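Local coordinates for Hydrogenase/urease nickel incorporation protein HypB (Helicobacter pylori, PDB 4LPS) that uses its low intrinsic GTPase activity to support nickel insertion into [NiFe] hydrogenase and is also required for urease maturation, at residues 155-158 and 159-163; 184-187 and 188-191. All coordinates share one frame; numbering follows the deposited sequence.

Overall arrangement
Both contacts are local turns at the same end of the parallel sheet of this P-loop GTPase. Contact 1 bends the chain as it leaves the inner strand 152-158, and contact 2 belongs to the loop after the neighbouring strand 178-182. The first is partly buried and mostly polar, with a carboxylate folded back onto the strand end. The second lies at the surface, where one side reads the guanine base and the other is a turn held by a backbone bond and apolar side chains. They meet through Val159, which packs on Met186, Val187 and Phe190, and through Pro160, whose CB lies 3.6 Å from Phe190 CZ.

Contact 1: 155-158 and 159-163; sequences VLLS and VPEGD
Glu161 OE2 is gripped by two donors of Ser158, the last residue of strand 152-158. The backbone N of Ser158 reaches Glu161 OE2 at 3.0 Å from well above the carboxylate plane, whereas Ser158 OG donates to Glu161 OE2 at 2.9 Å from the anti side and lies closer to that plane. The hydroxyl is set for this by a chi1 of 85°, which leaves OG between the backbone N and the carbonyl carbon. Glu161 in turn sends its backbone N to Ser158 O at 3.0 Å, closing the short 3-10 turn 159-161, and its side chain runs back along the strand end in extended form. The other carboxylate oxygen, Glu161 OE1, takes a hydrogen from water 1 at 2.6 Å, and the same water donates to Leu156 O at 2.8 Å, two residues before Ser158 in the strand. Beside this polar group Leu157 CD1, a single methyl, lies 3.5 Å from Glu161 OE1 where the two side chains cross. Ser57 OG and Ser54 OG, from the loop after strand 47-52, add hydrogen bonds to OE2 and OE1, respectively. With so many donors around it, the carboxylate is probably stabilised in its charged form, and its rotation is fixed from both oxygens, tying the turn to the strand end and to the P-loop.

Contact 2: 184-187 and 188-191; sequences ADMV and EVFN. With GDP (guanosine-5'-diphosphate), chain D.
Residues 184-187 carry the aspartate of the guanine-recognition motif of P-loop GTPases, and the chain then continues directly into a type I beta turn, 188-191. Asp185 turns its carboxylate to the base of GDP and pairs with it through two nearly straight bonds, GDP N1 to OD1 and GDP N2 to OD2, each 2.7 Å between the named atoms. Ser214 OG is also hydrogen-bonded to Asp185 OD1, so Asp185 OD1 has a protein partner as well as the base. Next along the chain, Met186 CE comes within 3.3 Å of GDP N2, its side chain being bent at chi2 (-78°).

The backbone of Met186 binds the turn that follows: Phe190 N donates to Met186 O at 3.3 Å, arriving nearly in line with the C=O bond. Water 2 bridges the two segments, giving a hydrogen to Asp185 O and accepting one from Val189 N. Apolar contacts accompany these bonds, as the Met186 and Val189 side chains cross, with Met186 SD 3.9 Å from Val189 CG2. The Phe190 ring turns an edge to the same carbonyl that its backbone N binds, with Met186 O near the ring plane and 3.3 Å from Phe190 CD2.

Contact 1: 155-158 and 159-163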
ATOM      1  N   VAL A 155      -3.791   3.351   3.076  1.00 12.54           N
ATOM      2  CA  VAL A 155      -2.950   4.122   3.983  1.00 11.99           C
ATOM      3  C   VAL A 155      -2.853   3.484   5.370  1.00 14.87           C
ATOM      4  O   VAL A 155      -3.868   3.147   5.982  1.00 10.64           O
ATOM      5  CB  VAL A 155      -3.475   5.565   4.131  1.00 10.47           C
ATOM      6  CG1 VAL A 155      -2.587   6.359   5.071  1.00 10.27           C
ATOM      7  CG2 VAL A 155      -3.542   6.245   2.769  1.00 10.53           C
ATOM      8  N   LEU A 156      -1.627   3.311   5.856  1.00 12.75           N
ATOM      9  CA  LEU A 156      -1.409   2.849   7.222  1.00 10.02           C
ATOM     10  C   LEU A 156      -1.202   4.023   8.163  1.00 11.82           C
ATOM     11  O   LEU A 156      -0.462   4.959   7.856  1.00 11.73           O
ATOM     12  CB  LEU A 156      -0.204   1.904   7.313  1.00  9.54           C
ATOM     13  CG  LEU A 156      -0.324   0.462   6.815  1.00 11.43           C
ATOM     14  CD1 LEU A 156      -0.378   0.373   5.295  1.00 12.17           C
ATOM     15  CD2 LEU A 156       0.834  -0.365   7.354  1.00 11.76           C
ATOM     16  N   LEU A 157      -1.893   3.984   9.295  1.00 11.84           N
ATOM     17  CA  LEU A 157      -1.611   4.889  10.401  1.00 12.21           C
ATOM     18  C   LEU A 157      -1.256   4.036  11.608  1.00 15.07           C
ATOM     19  O   LEU A 157      -2.099   3.296  12.119  1.00 15.14           O
ATOM     20  CB  LEU A 157      -2.809   5.793  10.706  1.00 11.01           C
ATOM     21  CG  LEU A 157      -2.704   6.635  11.980  1.00 13.26           C
ATOM     22  CD1 LEU A 157      -1.482   7.537  11.929  1.00 17.50           C
ATOM     23  CD2 LEU A 157      -3.968   7.456  12.213  1.00 15.13           C
ATOM     24  N   SER A 158      -0.010   4.128  12.063  1.00 11.53           N
ATOM     25  CA  SER A 158       0.428   3.292  13.169  1.00 11.22           C
ATOM     26  C   SER A 158       0.073   3.958  14.486  1.00 10.63           C
ATOM     27  O   SER A 158       0.068   5.188  14.589  1.00 12.01           O
ATOM     28  CB  SER A 158       1.929   3.005  13.091  1.00 10.99           C
ATOM     29  OG  SER A 158       2.693   4.040  13.673  1.00 13.48           O
ATOM     30  N   VAL A 159      -0.271   3.135  15.473  1.00 10.93           N
ATOM     31  CA  VAL A 159      -0.674   3.619  16.789  1.00 11.44           C
ATOM     32  C   VAL A 159       0.343   4.593  17.406  1.00 11.43           C
ATOM     33  O   VAL A 159      -0.057   5.641  17.918  1.00 16.85           O
ATOM     34  CB  VAL A 159      -0.929   2.435  17.763  1.00 11.75           C
ATOM     35  CG1 VAL A 159      -0.909   2.897  19.210  1.00 12.23           C
ATOM     36  CG2 VAL A 159      -2.258   1.774  17.447  1.00 12.11           C
ATOM     37  N   PRO A 160       1.652   4.270  17.361  1.00 11.47           N
ATOM     38  CA  PRO A 160       2.604   5.213  17.964  1.00 13.38           C
ATOM     39  C   PRO A 160       2.652   6.603  17.318  1.00 14.35           C
ATOM     40  O   PRO A 160       3.157   7.522  17.964  1.00 18.56           O
ATOM     41  CB  PRO A 160       3.954   4.505  17.795  1.00 12.39           C
ATOM     42  CG  PRO A 160       3.615   3.060  17.690  1.00 12.58           C
ATOM     43  CD  PRO A 160       2.330   3.030  16.930  1.00 11.38           C
ATOM     44  N   GLU A 161       2.159   6.755  16.090  1.00 11.66           N
ATOM     45  CA  GLU A 161       2.182   8.061  15.423  1.00 12.86           C
ATOM     46  C   GLU A 161       1.215   9.060  16.057  1.00 11.83           C
ATOM     47  O   GLU A 161       1.428  10.269  15.978  1.00 12.21           O
ATOM     48  CB  GLU A 161       1.849   7.922  13.933  1.00 11.32           C
ATOM     49  CG  GLU A 161       2.861   7.123  13.125  1.00 15.93           C
ATOM     50  CD  GLU A 161       2.381   6.821  11.719  1.00 19.60           C
ATOM     51  OE1 GLU A 161       1.900   7.751  11.035  1.00 20.52           O
ATOM     52  OE2 GLU A 161       2.483   5.649  11.297  1.00 20.62           O
ATOM     53  N   GLY A 162       0.160   8.555  16.686  1.00 12.15           N
ATOM     54  CA  GLY A 162      -0.839   9.417  17.299  1.00 13.00           C
ATOM     55  C   GLY A 162      -2.183   9.325  16.601  1.00 13.24           C
ATOM     56  O   GLY A 162      -2.247   9.216  15.375  1.00 13.03           O
ATOM     57  N   ASP A 163      -3.258   9.379  17.383  1.00 14.01           N
ATOM     58  CA  ASP A 163      -4.608   9.205  16.859  1.00 15.97           C
ATOM     59  C   ASP A 163      -5.163  10.483  16.229  1.00 21.06           C
ATOM     60  O   ASP A 163      -6.328  10.533  15.830  1.00 22.70           O
ATOM     61  CB  ASP A 163      -5.541   8.692  17.970  1.00 15.14           C
ATOM     62  CG  ASP A 163      -5.596   9.618  19.181  1.00 17.81           C
ATOM     63  OD1 ASP A 163      -5.326  10.830  19.049  1.00 19.30           O
ATOM     64  OD2 ASP A 163      -5.912   9.124  20.285  1.00 16.43           O
TER
HETATM   65  O   HOH W   1       1.343   6.887   8.695  1.00 14.92           O

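Contact 2: 184-187 and 188-191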
ATOM      1  N   ALA A 184      -1.667  -2.352  16.193  1.00 12.15           N
ATOM      2  CA  ALA A 184      -2.832  -2.243  17.066  1.00 16.93           C
ATOM      3  C   ALA A 184      -2.595  -2.858  18.447  1.00 15.99           C
ATOM      4  O   ALA A 184      -3.335  -2.580  19.392  1.00 12.95           O
ATOM      5  CB  ALA A 184      -4.037  -2.890  16.402  1.00 12.65           C
ATOM      6  N   ASP A 185      -1.564  -3.692  18.558  1.00 14.33           N
ATOM      7  CA  ASP A 185      -1.144  -4.234  19.848  1.00 16.72           C
ATOM      8  C   ASP A 185      -0.686  -3.145  20.824  1.00 16.48           C
ATOM      9  O   ASP A 185      -0.599  -3.384  22.029  1.00 15.66           O
ATOM     10  CB  ASP A 185      -0.026  -5.259  19.650  1.00 16.18           C
ATOM     11  CG  ASP A 185       1.125  -4.712  18.828  1.00 16.42           C
ATOM     12  OD1 ASP A 185       0.926  -4.443  17.624  1.00 16.02           O
ATOM     13  OD2 ASP A 185       2.236  -4.557  19.383  1.00 14.46           O
ATOM     14  N   MET A 186      -0.389  -1.959  20.295  1.00 12.90           N
ATOM     15  CA  MET A 186       0.179  -0.867  21.087  1.00 12.54           C
ATOM     16  C   MET A 186      -0.849   0.158  21.579  1.00 13.53           C
ATOM     17  O   MET A 186      -0.476   1.181  22.159  1.00 14.86           O
ATOM     18  CB  MET A 186       1.260  -0.150  20.270  1.00 17.76           C
ATOM     19  CG  MET A 186       2.491  -0.998  19.971  1.00 20.70           C
ATOM     20  SD  MET A 186       3.590  -1.124  21.393  1.00 27.47           S
ATOM     21  CE  MET A 186       4.355  -2.719  21.105  1.00 32.65           C
ATOM     22  N   VAL A 187      -2.134  -0.107  21.343  1.00 13.52           N
ATOM     23  CA  VAL A 187      -3.193   0.859  21.653  1.00 13.85           C
ATOM     24  C   VAL A 187      -3.199   1.299  23.119  1.00 18.88           C
ATOM     25  O   VAL A 187      -3.317   2.490  23.417  1.00 17.96           O
ATOM     26  CB  VAL A 187      -4.584   0.288  21.301  1.00 15.75           C
ATOM     27  CG1 VAL A 187      -5.691   1.083  21.981  1.00 14.58           C
ATOM     28  CG2 VAL A 187      -4.785   0.280  19.798  1.00 15.97           C
ATOM     29  N   GLU A 188      -3.058   0.342  24.030  1.00 19.17           N
ATOM     30  CA  GLU A 188      -3.153   0.627  25.458  1.00 20.33           C
ATOM     31  C   GLU A 188      -1.985   1.453  26.003  1.00 21.71           C
ATOM     32  O   GLU A 188      -2.196   2.417  26.746  1.00 20.19           O
ATOM     33  CB  GLU A 188      -3.272  -0.682  26.244  1.00 23.85           C
ATOM     34  CG  GLU A 188      -4.059  -0.548  27.538  1.00 34.96           C
ATOM     35  CD  GLU A 188      -4.418  -1.887  28.155  1.00 42.40           C
ATOM     36  OE1 GLU A 188      -3.570  -2.466  28.869  1.00 44.89           O
ATOM     37  OE2 GLU A 188      -5.554  -2.357  27.925  1.00 40.90           O
ATOM     38  N   VAL A 189      -0.759   1.073  25.652  1.00 19.95           N
ATOM     39  CA  VAL A 189       0.418   1.784  26.149  1.00 20.97           C
ATOM     40  C   VAL A 189       0.529   3.214  25.603  1.00 18.16           C
ATOM     41  O   VAL A 189       1.188   4.058  26.210  1.00 19.41           O
ATOM     42  CB  VAL A 189       1.722   1.018  25.825  1.00 26.52           C
ATOM     43  CG1 VAL A 189       1.808  -0.255  26.651  1.00 30.33           C
ATOM     44  CG2 VAL A 189       1.798   0.692  24.349  1.00 23.70           C
ATOM     45  N   PHE A 190      -0.120   3.489  24.474  1.00 15.96           N
ATOM     46  CA  PHE A 190      -0.106   4.836  23.906  1.00 16.18           C
ATOM     47  C   PHE A 190      -1.381   5.636  24.184  1.00 19.72           C
ATOM     48  O   PHE A 190      -1.489   6.791  23.763  1.00 23.15           O
ATOM     49  CB  PHE A 190       0.137   4.770  22.397  1.00 14.78           C
ATOM     50  CG  PHE A 190       1.579   4.573  22.022  1.00 16.80           C
ATOM     51  CD1 PHE A 190       2.427   5.665  21.913  1.00 16.66           C
ATOM     52  CD2 PHE A 190       2.087   3.304  21.783  1.00 16.02           C
ATOM     53  CE1 PHE A 190       3.756   5.498  21.571  1.00 14.82           C
ATOM     54  CE2 PHE A 190       3.417   3.129  21.439  1.00 14.56           C
ATOM     55  CZ  PHE A 190       4.252   4.227  21.335  1.00 14.68           C
ATOM     56  N   ASN A 191      -2.334   5.027  24.890  1.00 24.75           N
ATOM     57  CA  ASN A 191      -3.633   5.647  25.145  1.00 30.64           C
ATOM     58  C   ASN A 191      -4.253   6.126  23.829  1.00 28.27           C
ATOM     59  O   ASN A 191      -4.838   7.209  23.748  1.00 30.69           O
ATOM     60  CB  ASN A 191      -3.499   6.804  26.142  1.00 37.94           C
ATOM     61  CG  ASN A 191      -2.768   6.398  27.416  1.00 50.20           C
ATOM     62  OD1 ASN A 191      -3.301   5.665  28.252  1.00 54.70           O
ATOM     63  ND2 ASN A 191      -1.537   6.878  27.566  1.00 54.58           N
TER
HETATM   64  PB  GDP D 302       7.826   0.290   7.265  1.00 14.28           P
HETATM   65  O1B GDP D 302       9.059   1.151   7.378  1.00 14.98           O
HETATM   66  O2B GDP D 302       7.966  -0.687   6.125  1.00  8.10           O
HETATM   67  O3B GDP D 302       6.611   1.143   7.001  1.00 15.20           O
HETATM   68  O3A GDP D 302       7.595  -0.494   8.647  1.00 18.89           O
HETATM   69  PA  GDP D 302       8.523  -1.717   9.137  1.00 17.29           P
HETATM   70  O1A GDP D 302       7.984  -3.020   8.606  1.00 13.76           O
HETATM   71  O2A GDP D 302       9.967  -1.525   8.751  1.00 17.91           O
HETATM   72  O5' GDP D 302       8.314  -1.674  10.723  1.00 13.35           O
HETATM   73  C5' GDP D 302       9.041  -0.748  11.527  1.00 13.08           C
HETATM   74  C4' GDP D 302       9.091  -1.280  12.951  1.00 13.40           C
HETATM   75  O4' GDP D 302       7.764  -1.517  13.422  1.00 17.36           O
HETATM   76  C3' GDP D 302       9.812  -2.615  13.003  1.00 15.26           C
HETATM   77  O3' GDP D 302      10.619  -2.630  14.184  1.00 13.26           O
HETATM   78  C2' GDP D 302       8.721  -3.649  13.150  1.00 14.01           C
HETATM   79  O2' GDP D 302       9.175  -4.752  13.933  1.00 12.65           O
HETATM   80  C1' GDP D 302       7.650  -2.867  13.885  1.00 16.50           C
HETATM   81  N9  GDP D 302       6.281  -3.357  13.611  1.00 14.86           N
HETATM   82  C8  GDP D 302       5.707  -3.606  12.418  1.00 10.86           C
HETATM   83  N7  GDP D 302       4.425  -4.017  12.584  1.00 13.36           N
HETATM   84  C5  GDP D 302       4.162  -4.020  13.906  1.00 13.38           C
HETATM   85  C6  GDP D 302       3.008  -4.341  14.781  1.00 13.35           C
HETATM   86  O6  GDP D 302       1.924  -4.726  14.298  1.00 15.97           O
HETATM   87  N1  GDP D 302       3.159  -4.205  16.104  1.00 14.40           N
HETATM   88  C2  GDP D 302       4.318  -3.792  16.652  1.00 14.35           C
HETATM   89  N2  GDP D 302       4.408  -3.677  17.998  1.00 10.72           N
HETATM   90  N3  GDP D 302       5.412  -3.481  15.916  1.00 14.74           N
HETATM   91  C4  GDP D 302       5.388  -3.576  14.570  1.00 16.11           C
HETATM   92  O   HOH W   2      -0.615  -1.734  24.265  1.00 31.39           O
HETATM   93  O   HOH W   3      -3.481  -2.427  23.473  1.00 42.44           O